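Long-range contact in ESX-5 secretion system protein EccC5 (Mycobacterium tuberculosis, PDB 6J18), which forms the ATP-binding and ATP-hydrolysing component of the ESX-5 type VII secretion system, which exports EsxN and a number of PE_PGRS and PPE proteins: residues A[64-75]-A[82-92]. Residues are numbered along the deposited sequence; the frame is centred on the assembly and turned at random.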
# COMPACT_ATOMS: atom_id res chain seq x y z
N ASP A 64 16.55 9.66 -11.65
CA ASP A 64 15.68 10.67 -11.07
C ASP A 64 16.21 11.14 -9.71
O ASP A 64 16.27 10.37 -8.76
CB ASP A 64 14.26 10.11 -10.92
CG ASP A 64 13.26 11.15 -10.45
OD1 ASP A 64 13.60 12.35 -10.40
OD2 ASP A 64 12.12 10.76 -10.13
N THR A 65 16.60 12.41 -9.64
CA THR A 65 17.10 12.98 -8.39
C THR A 65 16.24 14.16 -7.93
O THR A 65 16.69 14.97 -7.11
CB THR A 65 18.56 13.45 -8.52
OG1 THR A 65 18.71 14.25 -9.71
CG2 THR A 65 19.50 12.25 -8.60
N ARG A 66 15.03 14.26 -8.46
CA ARG A 66 14.09 15.31 -8.06
C ARG A 66 13.85 15.29 -6.56
O ARG A 66 13.93 14.24 -5.92
CB ARG A 66 12.76 15.16 -8.79
CG ARG A 66 12.78 15.55 -10.26
CD ARG A 66 11.44 15.22 -10.89
NE ARG A 66 11.11 13.81 -10.71
CZ ARG A 66 9.88 13.32 -10.79
NH1 ARG A 66 8.85 14.12 -11.04
NH2 ARG A 66 9.67 12.02 -10.61
N GLN A 67 13.53 16.46 -6.01
CA GLN A 67 13.26 16.57 -4.58
C GLN A 67 11.76 16.52 -4.30
O GLN A 67 10.94 16.88 -5.14
CB GLN A 67 13.85 17.87 -4.02
CG GLN A 67 13.08 19.14 -4.37
CD GLN A 67 13.40 19.69 -5.74
OE1 GLN A 67 13.94 18.99 -6.60
NE2 GLN A 67 13.07 20.96 -5.97
N GLY A 68 11.42 16.05 -3.10
CA GLY A 68 10.05 16.11 -2.61
C GLY A 68 9.01 15.27 -3.31
O GLY A 68 7.82 15.54 -3.21
N VAL A 69 9.45 14.24 -4.03
CA VAL A 69 8.51 13.36 -4.73
C VAL A 69 8.67 11.91 -4.29
O VAL A 69 7.97 11.02 -4.79
CB VAL A 69 8.69 13.45 -6.26
CG1 VAL A 69 8.34 14.86 -6.75
CG2 VAL A 69 10.10 13.07 -6.66
N GLY A 70 9.58 11.67 -3.36
CA GLY A 70 9.83 10.33 -2.86
C GLY A 70 10.78 9.54 -3.74
O GLY A 70 10.76 8.31 -3.74
N ALA A 71 11.62 10.26 -4.48
CA ALA A 71 12.61 9.63 -5.35
C ALA A 71 13.54 8.73 -4.54
O ALA A 71 13.86 9.03 -3.39
CB ALA A 71 13.41 10.68 -6.10
N GLY A 72 13.96 7.62 -5.14
CA GLY A 72 14.76 6.63 -4.43
C GLY A 72 13.88 5.60 -3.75
O GLY A 72 14.37 4.63 -3.18
N GLY A 73 12.57 5.83 -3.80
CA GLY A 73 11.62 4.92 -3.19
C GLY A 73 10.86 4.08 -4.20
O GLY A 73 11.30 3.91 -5.34
N ILE A 74 9.72 3.55 -3.77
CA ILE A 74 8.90 2.67 -4.61
C ILE A 74 8.34 3.40 -5.82
O ILE A 74 7.49 4.29 -5.69
CB ILE A 74 7.74 2.06 -3.79
CG1 ILE A 74 8.30 1.11 -2.72
CG2 ILE A 74 6.76 1.33 -4.70
CD1 ILE A 74 7.24 0.52 -1.81
N ALA A 75 8.81 3.03 -7.01
CA ALA A 75 8.37 3.66 -8.26
C ALA A 75 7.30 2.80 -8.93
O ALA A 75 7.58 1.71 -9.42
CB ALA A 75 9.55 3.87 -9.19
N ASP A 82 4.51 15.29 -16.64
CA ASP A 82 5.89 15.34 -17.13
C ASP A 82 6.44 13.98 -17.58
O ASP A 82 7.61 13.88 -17.95
CB ASP A 82 6.80 15.92 -16.05
CG ASP A 82 6.52 15.33 -14.68
OD1 ASP A 82 5.98 14.21 -14.61
OD2 ASP A 82 6.85 15.99 -13.67
N LEU A 83 5.60 12.95 -17.52
CA LEU A 83 5.98 11.58 -17.87
C LEU A 83 7.12 11.06 -16.99
O LEU A 83 7.81 10.10 -17.34
CB LEU A 83 6.37 11.49 -19.35
CG LEU A 83 5.29 11.88 -20.36
CD1 LEU A 83 5.83 11.82 -21.79
CD2 LEU A 83 4.06 11.00 -20.22
N ALA A 84 7.28 11.69 -15.82
CA ALA A 84 8.31 11.30 -14.86
C ALA A 84 7.73 10.32 -13.83
O ALA A 84 6.52 10.25 -13.67
CB ALA A 84 8.88 12.54 -14.17
N PRO A 85 8.60 9.55 -13.15
CA PRO A 85 8.14 8.57 -12.16
C PRO A 85 7.28 9.15 -11.04
O PRO A 85 7.47 10.29 -10.62
CB PRO A 85 9.44 8.01 -11.58
CG PRO A 85 10.42 8.17 -12.67
CD PRO A 85 10.06 9.44 -13.37
N VAL A 86 6.33 8.34 -10.57
CA VAL A 86 5.54 8.66 -9.39
C VAL A 86 5.89 7.64 -8.31
O VAL A 86 5.96 6.44 -8.58
CB VAL A 86 4.03 8.64 -9.68
CG1 VAL A 86 3.23 8.83 -8.40
CG2 VAL A 86 3.67 9.70 -10.71
N TYR A 87 6.12 8.11 -7.09
CA TYR A 87 6.57 7.23 -6.02
C TYR A 87 5.59 7.13 -4.86
O TYR A 87 4.66 7.93 -4.74
CB TYR A 87 7.92 7.70 -5.47
CG TYR A 87 9.02 7.82 -6.51
CD1 TYR A 87 9.85 6.75 -6.80
CD2 TYR A 87 9.22 9.02 -7.19
CE1 TYR A 87 10.85 6.86 -7.74
CE2 TYR A 87 10.22 9.14 -8.14
CZ TYR A 87 11.03 8.06 -8.41
OH TYR A 87 12.03 8.17 -9.35
N LEU A 88 5.81 6.14 -4.01
CA LEU A 88 5.21 6.13 -2.68
C LEU A 88 6.07 7.03 -1.80
O LEU A 88 7.12 6.61 -1.31
CB LEU A 88 5.11 4.72 -2.11
CG LEU A 88 4.06 3.80 -2.72
CD1 LEU A 88 4.03 2.46 -2.00
CD2 LEU A 88 2.69 4.46 -2.68
N ASN A 89 5.63 8.27 -1.62
CA ASN A 89 6.40 9.26 -0.88
C ASN A 89 6.17 9.12 0.62
O ASN A 89 5.31 9.79 1.19
CB ASN A 89 6.05 10.67 -1.35
CG ASN A 89 7.03 11.72 -0.85
OD1 ASN A 89 7.86 11.45 0.02
ND2 ASN A 89 6.93 12.92 -1.39
N PHE A 90 6.94 8.25 1.25
CA PHE A 90 6.74 7.92 2.66
C PHE A 90 7.06 9.09 3.59
O PHE A 90 6.67 9.09 4.76
CB PHE A 90 7.59 6.70 3.04
CG PHE A 90 7.09 5.42 2.44
CD1 PHE A 90 5.75 5.26 2.12
CD2 PHE A 90 7.96 4.37 2.19
CE1 PHE A 90 5.28 4.09 1.56
CE2 PHE A 90 7.50 3.19 1.63
CZ PHE A 90 6.16 3.05 1.32
N ALA A 91 7.77 10.09 3.07
CA ALA A 91 8.03 11.31 3.83
C ALA A 91 6.73 12.10 4.02
O ALA A 91 6.54 12.77 5.03
CB ALA A 91 9.08 12.16 3.14
N GLU A 92 5.85 12.00 3.03
CA GLU A 92 4.55 12.65 3.07
C GLU A 92 3.50 11.78 3.77
O GLU A 92 2.82 12.23 4.69
CB GLU A 92 4.06 13.00 1.66
CG GLU A 92 4.45 14.38 1.19
CD GLU A 92 3.84 14.74 -0.16
OE1 GLU A 92 2.96 13.99 -0.65
OE2 GLU A 92 4.24 15.78 -0.73
O HOH W 1 6.40 12.99 -11.67
O HOH W 2 8.72 16.84 -11.95
O HOH W 3 5.88 10.94 -6.44
O HOH W 4 9.87 7.49 -0.84
O HOH W 5 14.06 7.06 -7.90
O HOH W 6 8.79 4.33 -1.32
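In this C-terminal FtsK-type ATPase domain, the glycine-rich loop 64-75, whose type II turn from Gly70 to Gly73 leads into an antiparallel strand pair, lies over one face of the Tyr87 ring and along its edge. Ala71 CA stands 3.7 Å from the ring centroid and 12° off its normal, a CH-pi contact, while Ala75 CB packs against Tyr87 CE1 at 3.6 Å. At the ring's edge, Tyr87 OH donates to Asp64 OD2 (2.7 Å) on the anti side of the carboxylate; Arg66 NH2 meets the same oxygen on the syn side. Arg66 grips Asp64 side-on, with NE bound to OD1, which fixes the guanidinium's rotation. Arg66 NH2 also donates, in the guanidinium plane, to Pro85 O at 2.8 Å; Ala84 CB and Val69 CG2 sit over opposite faces, each offset toward the rim. Arg66 bends at chi3 (-56°); its NH1 makes a long salt bridge to Asp82 OD2, and water 2 bridges the two. Between 64-75 and 82-92 the direct backbone bond is Leu88 N to Ile74 O (3.0 Å); Val86 continues the pairing with Trp76 and Ala77. Ile74 and Leu88 pack on helix 106-120, whereas Ala75, Pro85 and Tyr87 lie against helix 54-61; strand 301-306 continues the sheet beyond 75-79.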